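Local coordinates for multicopper oxidase type 1 (Nitrosomonas europaea, PDB 3G5W), which probably works as a laccase-like two-domain multicopper oxidase, holding a blue copper and copper-oxygen clusters and passing electrons from substrates to oxygen, at residues A[209-214]-A[234-239]; A[141-146]-A[198-203]; A[9-14]-A[23-28]; A[15-20]-A[164-169]. All blocks are in the same frame, centred on the assembly; numbering follows the deposited sequence.

Contact 1 (A[209-214]-A[234-239])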
# COMPACT_ATOMS: atom_id res chain seq x y z
N SER A 209 -12.67 -4.44 -13.36
CA SER A 209 -13.03 -4.08 -12.00
C SER A 209 -13.47 -2.62 -11.94
O SER A 209 -12.69 -1.73 -12.28
CB SER A 209 -11.85 -4.30 -11.04
OG SER A 209 -11.58 -5.68 -10.87
N GLN A 210 -14.71 -2.39 -11.53
CA GLN A 210 -15.19 -1.04 -11.28
C GLN A 210 -15.15 -0.81 -9.78
O GLN A 210 -16.01 -1.31 -9.05
CB GLN A 210 -16.62 -0.84 -11.81
CG GLN A 210 -16.81 -1.11 -13.30
CD GLN A 210 -18.28 -1.06 -13.71
OE1 GLN A 210 -18.93 -0.02 -13.61
NE2 GLN A 210 -18.81 -2.20 -14.15
N ILE A 211 -14.15 -0.06 -9.32
CA ILE A 211 -13.99 0.25 -7.90
C ILE A 211 -14.98 1.37 -7.59
O ILE A 211 -14.73 2.53 -7.93
CB ILE A 211 -12.53 0.65 -7.56
CG1 ILE A 211 -11.57 -0.45 -8.03
CG2 ILE A 211 -12.38 0.91 -6.06
CD1 ILE A 211 -10.12 -0.04 -8.16
N ALA A 212 -16.10 1.02 -6.98
CA ALA A 212 -17.25 1.93 -6.88
C ALA A 212 -17.50 2.56 -5.51
O ALA A 212 -18.14 3.62 -5.41
CB ALA A 212 -18.52 1.23 -7.38
N PHE A 213 -17.03 1.90 -4.45
CA PHE A 213 -17.18 2.40 -3.08
C PHE A 213 -15.89 2.20 -2.29
O PHE A 213 -15.21 1.18 -2.46
CB PHE A 213 -18.33 1.69 -2.34
CG PHE A 213 -19.70 1.91 -2.94
CD1 PHE A 213 -20.59 2.79 -2.36
CD2 PHE A 213 -20.10 1.20 -4.08
CE1 PHE A 213 -21.86 2.99 -2.90
CE2 PHE A 213 -21.36 1.39 -4.63
CZ PHE A 213 -22.24 2.29 -4.04
N LYS A 214 -15.56 3.18 -1.45
CA LYS A 214 -14.48 3.04 -0.47
C LYS A 214 -15.04 3.33 0.91
O LYS A 214 -15.73 4.33 1.09
CB LYS A 214 -13.30 3.99 -0.75
CG LYS A 214 -12.26 4.02 0.40
CD LYS A 214 -11.11 4.99 0.17
CE LYS A 214 -10.33 5.24 1.48
NZ LYS A 214 -10.06 3.98 2.28
N GLU A 234 -9.56 -0.86 5.48
CA GLU A 234 -10.28 -0.36 4.30
C GLU A 234 -11.32 -1.36 3.82
O GLU A 234 -11.18 -2.56 4.02
CB GLU A 234 -9.32 -0.07 3.15
CG GLU A 234 -8.30 1.02 3.43
CD GLU A 234 -7.59 1.44 2.16
OE1 GLU A 234 -6.71 0.68 1.68
OE2 GLU A 234 -7.92 2.53 1.64
N ARG A 235 -12.37 -0.84 3.18
CA ARG A 235 -13.28 -1.68 2.41
C ARG A 235 -13.42 -1.08 1.03
O ARG A 235 -13.48 0.15 0.89
CB ARG A 235 -14.66 -1.77 3.06
CG ARG A 235 -14.72 -2.60 4.35
CD ARG A 235 -14.34 -1.76 5.56
NE ARG A 235 -15.35 -0.74 5.84
CZ ARG A 235 -15.08 0.46 6.33
NH1 ARG A 235 -13.83 0.82 6.60
NH2 ARG A 235 -16.08 1.32 6.54
N TYR A 236 -13.45 -1.95 0.03
CA TYR A 236 -13.76 -1.55 -1.34
C TYR A 236 -14.87 -2.43 -1.89
O TYR A 236 -14.80 -3.66 -1.78
CB TYR A 236 -12.52 -1.66 -2.22
CG TYR A 236 -11.51 -0.56 -1.96
CD1 TYR A 236 -11.67 0.70 -2.54
CD2 TYR A 236 -10.42 -0.76 -1.12
CE1 TYR A 236 -10.76 1.72 -2.31
CE2 TYR A 236 -9.49 0.26 -0.88
CZ TYR A 236 -9.67 1.50 -1.48
OH TYR A 236 -8.77 2.52 -1.25
N ASP A 237 -15.89 -1.80 -2.47
CA ASP A 237 -16.90 -2.53 -3.24
C ASP A 237 -16.54 -2.48 -4.71
O ASP A 237 -16.43 -1.39 -5.30
CB ASP A 237 -18.31 -1.96 -3.02
CG ASP A 237 -18.80 -2.11 -1.58
OD1 ASP A 237 -20.02 -2.28 -1.38
OD2 ASP A 237 -17.98 -2.04 -0.64
N VAL A 238 -16.35 -3.65 -5.30
CA VAL A 238 -15.97 -3.77 -6.69
C VAL A 238 -17.13 -4.37 -7.46
O VAL A 238 -17.61 -5.46 -7.12
CB VAL A 238 -14.71 -4.64 -6.87
CG1 VAL A 238 -14.29 -4.70 -8.34
CG2 VAL A 238 -13.56 -4.10 -6.02
N ILE A 239 -17.60 -3.65 -8.47
CA ILE A 239 -18.68 -4.13 -9.32
C ILE A 239 -18.13 -4.66 -10.65
O ILE A 239 -17.33 -3.99 -11.31
CB ILE A 239 -19.82 -3.07 -9.47
CG1 ILE A 239 -20.74 -3.13 -8.25
CG2 ILE A 239 -20.68 -3.36 -10.71
CD1 ILE A 239 -20.64 -1.98 -7.31
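A classic beta bulge interrupts the antiparallel pairing of strands 209-214 and 235-239, which are neighbours in one sheet of the second cupredoxin domain. A212 and F213 sit on the bulged strand and both face D237. A212 N meets D237 O at 3.0 Å, nearly along the C=O axis, while F213 N adds a weak bond of 3.5 Å to the same oxygen. On one side of the bulge Q210 and I239 form a regular hydrogen-bonded pair, with I239 N to Q210 O at 2.9 Å. On the other side D237 N reaches F213 O from 34° above the carbonyl plane.

F213, D237 and I239 share one face of the sheet. CB of F213 packs on CB of D237 at 3.7 Å, and CD1 of I239 lies at the edge of the phenyl ring. The buried carboxylate of D237 is satisfied by a salt bridge to R189 and a hydrogen bond from T99, and R189 also makes a cation-pi contact with F213.

I211, K214 and Y236 occupy the other face. The gamma methyl CG2 of I211 touches CD1 of Y236 at 3.6 Å. K214, with CG anti to the backbone N, runs alongside Y236 in the same direction, so that its CB and CG lie against CE1 of Y236 while the ammonium travels on. A long lysine suits this double role. Its NZ is hydrogen-bonded to the T227 carbonyl of the second subunit. Bent at chi4 (44°), the chain also brings NZ into a salt bridge with E234, 2.7 Å from OE2 and on the anti lone pair of that oxygen.

Contact 2 (A[141-146]-A[198-203]). With C1O (Cu-O linkage), chain H; C2O (Cu-O-Cu linkage), chain P.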
# COMPACT_ATOMS: atom_id res chain seq x y z
N LEU A 141 -16.08 -10.73 0.83
CA LEU A 141 -14.77 -11.39 0.94
C LEU A 141 -13.92 -10.68 1.99
O LEU A 141 -13.43 -9.56 1.77
CB LEU A 141 -13.99 -11.40 -0.39
CG LEU A 141 -14.49 -11.57 -1.84
CD1 LEU A 141 -13.51 -12.48 -2.60
CD2 LEU A 141 -15.92 -12.04 -2.03
N MET A 142 -13.73 -11.35 3.13
CA MET A 142 -12.92 -10.82 4.22
C MET A 142 -11.52 -11.43 4.16
O MET A 142 -11.37 -12.65 4.22
CB MET A 142 -13.59 -11.08 5.57
CG MET A 142 -15.03 -10.53 5.64
SD MET A 142 -15.78 -10.55 7.28
CE MET A 142 -14.94 -9.15 8.03
N LEU A 143 -10.51 -10.57 4.04
CA LEU A 143 -9.14 -11.01 3.80
C LEU A 143 -8.34 -10.98 5.09
O LEU A 143 -8.31 -9.95 5.78
CB LEU A 143 -8.47 -10.09 2.76
CG LEU A 143 -9.30 -9.83 1.49
CD1 LEU A 143 -8.67 -8.73 0.64
CD2 LEU A 143 -9.49 -11.12 0.68
N SER A 144 -7.67 -12.09 5.40
CA SER A 144 -6.93 -12.23 6.65
C SER A 144 -5.57 -12.88 6.45
O SER A 144 -5.40 -13.68 5.52
CB SER A 144 -7.72 -13.07 7.65
OG SER A 144 -8.86 -12.38 8.10
N ASP A 145 -4.64 -12.55 7.33
CA ASP A 145 -3.27 -13.08 7.31
C ASP A 145 -2.96 -13.72 8.67
O ASP A 145 -3.23 -13.12 9.71
CB ASP A 145 -2.29 -11.94 7.00
CG ASP A 145 -2.80 -11.03 5.89
OD1 ASP A 145 -2.81 -11.47 4.73
OD2 ASP A 145 -3.21 -9.88 6.18
N TRP A 146 -2.40 -14.93 8.65
CA TRP A 146 -2.27 -15.72 9.88
C TRP A 146 -0.82 -16.12 10.14
O TRP A 146 -0.06 -16.34 9.20
CB TRP A 146 -3.14 -16.99 9.81
CG TRP A 146 -4.59 -16.76 9.45
CD1 TRP A 146 -5.09 -16.45 8.21
CD2 TRP A 146 -5.72 -16.84 10.33
NE1 TRP A 146 -6.46 -16.33 8.27
CE2 TRP A 146 -6.88 -16.55 9.56
CE3 TRP A 146 -5.88 -17.11 11.70
CZ2 TRP A 146 -8.17 -16.55 10.10
CZ3 TRP A 146 -7.16 -17.11 12.24
CH2 TRP A 146 -8.29 -16.82 11.44
N HIS A 198 -1.84 -7.18 6.48
CA HIS A 198 -1.12 -6.88 5.25
C HIS A 198 -2.01 -6.16 4.24
O HIS A 198 -3.25 -6.27 4.29
CB HIS A 198 -0.63 -8.17 4.58
CG HIS A 198 0.47 -8.88 5.32
ND1 HIS A 198 1.23 -9.87 4.75
CD2 HIS A 198 0.93 -8.73 6.59
CE1 HIS A 198 2.11 -10.31 5.62
NE2 HIS A 198 1.96 -9.64 6.75
N VAL A 199 -1.37 -5.43 3.34
CA VAL A 199 -2.01 -4.93 2.13
C VAL A 199 -2.24 -6.12 1.18
O VAL A 199 -1.40 -7.02 1.08
CB VAL A 199 -1.12 -3.86 1.44
CG1 VAL A 199 -1.83 -3.27 0.25
CG2 VAL A 199 -0.75 -2.75 2.42
N HIS A 200 -3.39 -6.15 0.52
CA HIS A 200 -3.70 -7.17 -0.48
C HIS A 200 -3.95 -6.47 -1.80
O HIS A 200 -4.44 -5.35 -1.82
CB HIS A 200 -4.93 -7.98 -0.06
CG HIS A 200 -4.81 -8.58 1.31
ND1 HIS A 200 -4.11 -9.74 1.55
CD2 HIS A 200 -5.26 -8.15 2.51
CE1 HIS A 200 -4.15 -10.01 2.84
NE2 HIS A 200 -4.84 -9.06 3.45
N ALA A 201 -3.60 -7.15 -2.90
CA ALA A 201 -3.80 -6.62 -4.25
C ALA A 201 -4.71 -7.56 -5.04
O ALA A 201 -4.24 -8.50 -5.68
CB ALA A 201 -2.46 -6.47 -4.94
N ILE A 202 -6.02 -7.32 -4.98
CA ILE A 202 -6.99 -8.27 -5.50
C ILE A 202 -7.17 -8.08 -7.00
O ILE A 202 -7.69 -7.05 -7.46
CB ILE A 202 -8.36 -8.24 -4.76
CG1 ILE A 202 -8.19 -8.48 -3.25
CG2 ILE A 202 -9.33 -9.26 -5.37
CD1 ILE A 202 -7.48 -9.79 -2.89
N HIS A 203 -6.75 -9.09 -7.75
CA HIS A 203 -6.78 -9.06 -9.20
C HIS A 203 -7.81 -10.06 -9.76
O HIS A 203 -7.84 -11.22 -9.35
CB HIS A 203 -5.37 -9.36 -9.73
CG HIS A 203 -5.32 -9.53 -11.21
ND1 HIS A 203 -5.76 -8.56 -12.08
CD2 HIS A 203 -4.90 -10.57 -11.97
CE1 HIS A 203 -5.62 -8.99 -13.32
NE2 HIS A 203 -5.10 -10.20 -13.28
CU4 C1O H . -4.31 -11.17 -14.75
O3 C1O H . -6.03 -10.06 -16.68
CU2 C2O P . -3.77 -14.16 -12.07
CU3 C2O P . -0.59 -10.49 -13.35
O1 C2O P . -2.12 -12.56 -12.58
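Strands 141-146 and 200-203 belong to the two facing sheets of the second domain's cupredoxin sandwich; their axes pass 9.9 Å apart at 137°, too far for backbone pairing, so side chains bridge the gap, one of them reaching a main-chain N-H. L143 lays its CB over one face of the H200 ring, 4.0 Å from the centroid, in a CH-pi contact. Farther in, its CD1 meets CD1 of I202 tip to tip at 3.9 Å, branched aliphatics filling the core between the sheets. D145 and H200 also approach end to end, carboxylate and imidazole nearly coplanar (19°). D145 OD2 takes the backbone N-H of H198 at 3.0 Å, from above the carboxylate plane, and a weak bond from H200 NE2 at 3.3 Å. An alanine in place of D145 would probably loosen the segment leading into strand 200-204, since H198 N and H200 NE2 would both lose this buried acceptor. Farther along the strand, H203 NE2 binds CU4 of the Cu-O linkage at 1.9 Å, a copper shared with H59 of the third subunit. H200 ND1 is hydrogen-bonded to D252, so its ring lies between two carboxylates, an environment likely to favour the protonated, positively charged imidazolium.

Contact 3 (A[9-14]-A[23-28])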
# COMPACT_ATOMS: atom_id res chain seq x y z
N ILE A 9 -19.13 -14.92 22.72
CA ILE A 9 -17.74 -15.07 22.28
C ILE A 9 -17.26 -16.40 22.83
O ILE A 9 -17.26 -16.60 24.04
CB ILE A 9 -16.84 -13.92 22.80
CG1 ILE A 9 -17.53 -12.56 22.65
CG2 ILE A 9 -15.48 -13.95 22.10
CD1 ILE A 9 -16.79 -11.38 23.28
N GLU A 10 -16.87 -17.32 21.96
CA GLU A 10 -16.53 -18.69 22.37
C GLU A 10 -15.16 -19.12 21.88
O GLU A 10 -14.77 -18.81 20.75
CB GLU A 10 -17.59 -19.68 21.85
CG GLU A 10 -19.02 -19.39 22.31
CD GLU A 10 -20.07 -20.17 21.52
OE1 GLU A 10 -21.25 -19.76 21.57
OE2 GLU A 10 -19.74 -21.17 20.86
N ASP A 11 -14.43 -19.86 22.72
CA ASP A 11 -13.20 -20.54 22.30
C ASP A 11 -13.58 -21.60 21.27
O ASP A 11 -14.37 -22.51 21.56
CB ASP A 11 -12.50 -21.18 23.50
CG ASP A 11 -11.88 -20.15 24.42
OD1 ASP A 11 -12.41 -19.96 25.53
OD2 ASP A 11 -10.86 -19.52 24.04
N THR A 12 -13.01 -21.48 20.08
CA THR A 12 -13.46 -22.22 18.90
C THR A 12 -12.30 -22.67 18.02
O THR A 12 -11.39 -21.89 17.74
CB THR A 12 -14.44 -21.35 18.07
OG1 THR A 12 -15.55 -20.96 18.89
CG2 THR A 12 -14.96 -22.09 16.85
N ARG A 13 -12.34 -23.92 17.57
CA ARG A 13 -11.34 -24.44 16.64
C ARG A 13 -11.87 -24.32 15.21
O ARG A 13 -12.97 -24.77 14.91
CB ARG A 13 -11.01 -25.90 16.97
CG ARG A 13 -9.93 -26.52 16.09
CD ARG A 13 -9.33 -27.79 16.70
NE ARG A 13 -9.04 -27.67 18.14
CZ ARG A 13 -8.04 -26.96 18.68
NH1 ARG A 13 -7.22 -26.26 17.91
NH2 ARG A 13 -7.89 -26.94 19.99
N ILE A 14 -11.07 -23.70 14.34
CA ILE A 14 -11.37 -23.65 12.90
C ILE A 14 -10.21 -24.27 12.13
O ILE A 14 -9.11 -24.43 12.67
CB ILE A 14 -11.68 -22.21 12.39
CG1 ILE A 14 -10.44 -21.30 12.45
CG2 ILE A 14 -12.88 -21.59 13.13
CD1 ILE A 14 -10.59 -19.97 11.68
N HIS A 23 -6.82 -21.79 16.85
CA HIS A 23 -7.62 -21.47 18.02
C HIS A 23 -8.15 -20.04 17.87
O HIS A 23 -7.37 -19.10 17.68
CB HIS A 23 -6.75 -21.60 19.28
CG HIS A 23 -7.51 -21.51 20.57
ND1 HIS A 23 -8.42 -20.51 20.85
CD2 HIS A 23 -7.46 -22.29 21.68
CE1 HIS A 23 -8.91 -20.69 22.07
NE2 HIS A 23 -8.35 -21.76 22.59
N THR A 24 -9.47 -19.89 17.94
CA THR A 24 -10.11 -18.59 17.75
C THR A 24 -11.05 -18.24 18.90
O THR A 24 -11.54 -19.13 19.61
CB THR A 24 -10.91 -18.52 16.42
OG1 THR A 24 -11.98 -19.47 16.44
CG2 THR A 24 -10.01 -18.78 15.21
N PHE A 25 -11.28 -16.94 19.07
CA PHE A 25 -12.29 -16.44 19.99
C PHE A 25 -13.44 -15.94 19.13
O PHE A 25 -13.51 -14.76 18.79
CB PHE A 25 -11.74 -15.31 20.88
CG PHE A 25 -10.36 -15.59 21.45
CD1 PHE A 25 -10.05 -16.82 22.00
CD2 PHE A 25 -9.39 -14.60 21.44
CE1 PHE A 25 -8.78 -17.08 22.52
CE2 PHE A 25 -8.11 -14.84 21.97
CZ PHE A 25 -7.81 -16.08 22.50
N ALA A 26 -14.35 -16.85 18.80
CA ALA A 26 -15.30 -16.63 17.72
C ALA A 26 -16.66 -16.13 18.19
O ALA A 26 -17.26 -16.68 19.12
CB ALA A 26 -15.46 -17.91 16.92
N PHE A 27 -17.16 -15.09 17.52
CA PHE A 27 -18.52 -14.63 17.76
C PHE A 27 -19.52 -15.69 17.29
O PHE A 27 -19.47 -16.13 16.14
CB PHE A 27 -18.76 -13.27 17.09
CG PHE A 27 -17.86 -12.17 17.60
CD1 PHE A 27 -18.02 -11.65 18.88
CD2 PHE A 27 -16.86 -11.64 16.79
CE1 PHE A 27 -17.18 -10.64 19.36
CE2 PHE A 27 -16.02 -10.61 17.25
CZ PHE A 27 -16.19 -10.11 18.53
N ASN A 28 -20.38 -16.12 18.21
CA ASN A 28 -21.33 -17.23 17.99
C ASN A 28 -20.66 -18.50 17.47
O ASN A 28 -21.25 -19.27 16.71
CB ASN A 28 -22.50 -16.80 17.07
CG ASN A 28 -23.57 -16.01 17.80
OD1 ASN A 28 -23.48 -15.75 19.00
ND2 ASN A 28 -24.61 -15.61 17.06
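Strands 9-14 and 23-27 run antiparallel, their axes 4.4 Å apart at closest, and form a beta hairpin in the first cupredoxin domain. Regular pairing holds throughout, with E10 against A26 and T12 against T24 as the hydrogen-bonded pairs; A26 N to E10 O measures 2.8 Å.

The face carrying I9, D11, F25 and F27 lies toward the blue copper. I9, with CG1 beside its backbone N, runs alongside F27 and touches ring atom CE1 with CG1 at 3.8 Å, while the same isoleucine also packs on the copper ligand M117. F25 directs its ring to the copper ligands H56 and H111, meeting H111 edge to face, so an aromatic side chain here packs against two ligands of the copper. Toward the hairpin's turn, D11 places OD2 at the edge of the F25 ring, 3.5 Å from CD1, with the carboxylate almost perpendicular to that ring (87°).

On the other face threonines reinforce the backbone. T12 OG1 donates to E10 O within its own strand at 2.9 Å, so that carbonyl accepts two bonds, and the small methyl of A26 fits beside this hydroxyl. I14 crosses T24 at about a right angle, its CG1 3.8 Å from the methyl CG2. T24 has OG1 between its backbone N and carbonyl carbon (chi1 63°), which sets OG1 onto T12 O at 2.8 Å, where T24 N already binds almost along the C=O axis.

Contact 4 (A[15-20]-A[164-169])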
# COMPACT_ATOMS: atom_id res chain seq x y z
N VAL A 15 -10.46 -24.62 10.87
CA VAL A 15 -9.45 -25.18 9.99
C VAL A 15 -9.33 -24.29 8.76
O VAL A 15 -10.31 -24.09 8.03
CB VAL A 15 -9.79 -26.64 9.57
CG1 VAL A 15 -8.78 -27.16 8.56
CG2 VAL A 15 -9.87 -27.56 10.79
N LEU A 16 -8.14 -23.74 8.53
CA LEU A 16 -7.92 -22.83 7.40
C LEU A 16 -7.87 -23.60 6.08
O LEU A 16 -8.61 -23.29 5.14
CB LEU A 16 -6.65 -22.00 7.61
CG LEU A 16 -6.49 -21.19 8.90
CD1 LEU A 16 -5.21 -20.36 8.84
CD2 LEU A 16 -7.70 -20.30 9.18
N VAL A 17 -6.99 -24.59 6.03
CA VAL A 17 -6.81 -25.48 4.88
C VAL A 17 -6.20 -26.76 5.40
O VAL A 17 -5.50 -26.75 6.40
CB VAL A 17 -5.77 -25.00 3.84
CG1 VAL A 17 -6.36 -24.90 2.44
CG2 VAL A 17 -4.99 -23.77 4.31
N GLY A 18 -6.43 -27.86 4.67
CA GLY A 18 -5.82 -29.15 4.99
C GLY A 18 -5.91 -29.45 6.48
O GLY A 18 -7.01 -29.48 7.04
N LYS A 19 -4.75 -29.64 7.10
CA LYS A 19 -4.66 -29.94 8.53
C LYS A 19 -4.29 -28.72 9.38
O LYS A 19 -4.07 -28.84 10.59
CB LYS A 19 -3.67 -31.09 8.76
CG LYS A 19 -4.22 -32.45 8.35
CD LYS A 19 -3.14 -33.53 8.30
CE LYS A 19 -3.78 -34.90 8.05
NZ LYS A 19 -2.83 -35.86 7.42
N ARG A 20 -4.24 -27.54 8.76
CA ARG A 20 -3.90 -26.32 9.47
C ARG A 20 -5.11 -25.76 10.25
O ARG A 20 -5.97 -25.08 9.69
CB ARG A 20 -3.29 -25.27 8.52
CG ARG A 20 -3.04 -23.88 9.11
CD ARG A 20 -2.70 -23.88 10.60
NE ARG A 20 -1.43 -24.52 10.89
CZ ARG A 20 -1.12 -25.12 12.03
NH1 ARG A 20 -1.98 -25.19 13.04
NH2 ARG A 20 0.08 -25.66 12.16
N PHE A 164 4.36 -14.72 8.96
CA PHE A 164 3.03 -14.97 8.39
C PHE A 164 3.16 -16.08 7.36
O PHE A 164 4.10 -16.08 6.58
CB PHE A 164 2.46 -13.69 7.75
CG PHE A 164 2.00 -12.67 8.75
CD1 PHE A 164 0.68 -12.63 9.16
CD2 PHE A 164 2.90 -11.75 9.29
CE1 PHE A 164 0.25 -11.68 10.09
CE2 PHE A 164 2.48 -10.81 10.23
CZ PHE A 164 1.15 -10.77 10.63
N ASP A 165 2.22 -17.02 7.37
CA ASP A 165 2.33 -18.17 6.47
C ASP A 165 1.02 -18.73 5.93
O ASP A 165 1.04 -19.64 5.10
CB ASP A 165 3.18 -19.29 7.10
CG ASP A 165 2.73 -19.65 8.51
OD1 ASP A 165 1.69 -19.15 8.99
OD2 ASP A 165 3.45 -20.46 9.13
N TYR A 166 -0.12 -18.22 6.40
CA TYR A 166 -1.43 -18.58 5.83
C TYR A 166 -2.27 -17.34 5.55
O TYR A 166 -2.24 -16.37 6.31
CB TYR A 166 -2.20 -19.59 6.70
CG TYR A 166 -1.58 -20.97 6.67
CD1 TYR A 166 -2.06 -21.96 5.79
CD2 TYR A 166 -0.51 -21.29 7.50
CE1 TYR A 166 -1.48 -23.22 5.75
CE2 TYR A 166 0.08 -22.55 7.47
CZ TYR A 166 -0.42 -23.51 6.60
OH TYR A 166 0.16 -24.75 6.57
N TYR A 167 -3.00 -17.38 4.44
CA TYR A 167 -3.78 -16.24 3.95
C TYR A 167 -5.15 -16.74 3.52
O TYR A 167 -5.25 -17.75 2.83
CB TYR A 167 -3.03 -15.56 2.79
CG TYR A 167 -1.60 -15.30 3.18
CD1 TYR A 167 -1.25 -14.15 3.89
CD2 TYR A 167 -0.60 -16.25 2.92
CE1 TYR A 167 0.07 -13.93 4.30
CE2 TYR A 167 0.72 -16.03 3.32
CZ TYR A 167 1.04 -14.87 4.01
OH TYR A 167 2.33 -14.64 4.41
N THR A 168 -6.20 -16.05 3.95
CA THR A 168 -7.56 -16.58 3.78
C THR A 168 -8.56 -15.58 3.21
O THR A 168 -8.41 -14.37 3.39
CB THR A 168 -8.13 -17.16 5.12
OG1 THR A 168 -8.23 -16.12 6.10
CG2 THR A 168 -7.25 -18.31 5.67
N ILE A 169 -9.56 -16.09 2.50
CA ILE A 169 -10.81 -15.37 2.23
C ILE A 169 -11.86 -16.03 3.12
O ILE A 169 -12.09 -17.24 3.01
CB ILE A 169 -11.30 -15.49 0.76
CG1 ILE A 169 -10.22 -15.04 -0.23
CG2 ILE A 169 -12.60 -14.68 0.56
CD1 ILE A 169 -10.55 -15.35 -1.71
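The side chain of Y166 is the tight centre of this contact, met by three side chains of segment 15-20. R20 sets its CG over the middle of one ring face, 3.6 Å from the centroid and only 9° off the normal, a close CH-pi contact. With CG anti to the backbone N, the arginine crosses the ring at about a right angle. Its guanidinium plane is steeply inclined to the ring (76°), so the methylene rather than the charge does the packing. V17 comes in at the ring edge, CG2 to CD1 of Y166 at 3.7 Å, and L16 puts CD1 on CB of the tyrosine at 3.8 Å.

V17 and R20 are the ends of a type II' turn, closed by R20 N to V17 O at 2.8 Å, at the tip of the first domain's hairpin; L16 precedes it. Y166 lies on the outermost strand, within this chain, of a second-domain sheet, where D165 and Y166 form a classic beta bulge opposite W146; the contact therefore joins the two cupredoxin domains. An alanine in place of Y166 would probably weaken this junction, because R20 CG and V17 CG2 would lose the ring they pack against.

Packing is looser beside the ring, where L16 CD2 and the methyl CG2 of T168 are 4.1 Å apart and T168 OG1 is hydrogen-bonded to NE1 of W146. On the solvent side are G18, whose positive phi (46°) is easy for a residue without a side chain, and K19, whose CB is directed away from segment 164-169.

From the N terminus, contact 3 comes first and closes the short hairpin of the first domain. Segment 15-20 is the tip of that hairpin, and contact 4 carries it across to 164-169 in the second domain, so contacts 3 and 4 cross along the chain. Contact 4 also crosses contact 2, since 164-169 falls within the loop that 141-146 and 198-203 close. Strands 137-146 and 166-169 are sheet neighbours, and W146 touches both I14 of contact 3 and T168 of contact 4. Contact 1 follows in series, closing a shorter loop in the sheet that also holds 141-146, whereas contact 2 ties that sheet to its facing partner.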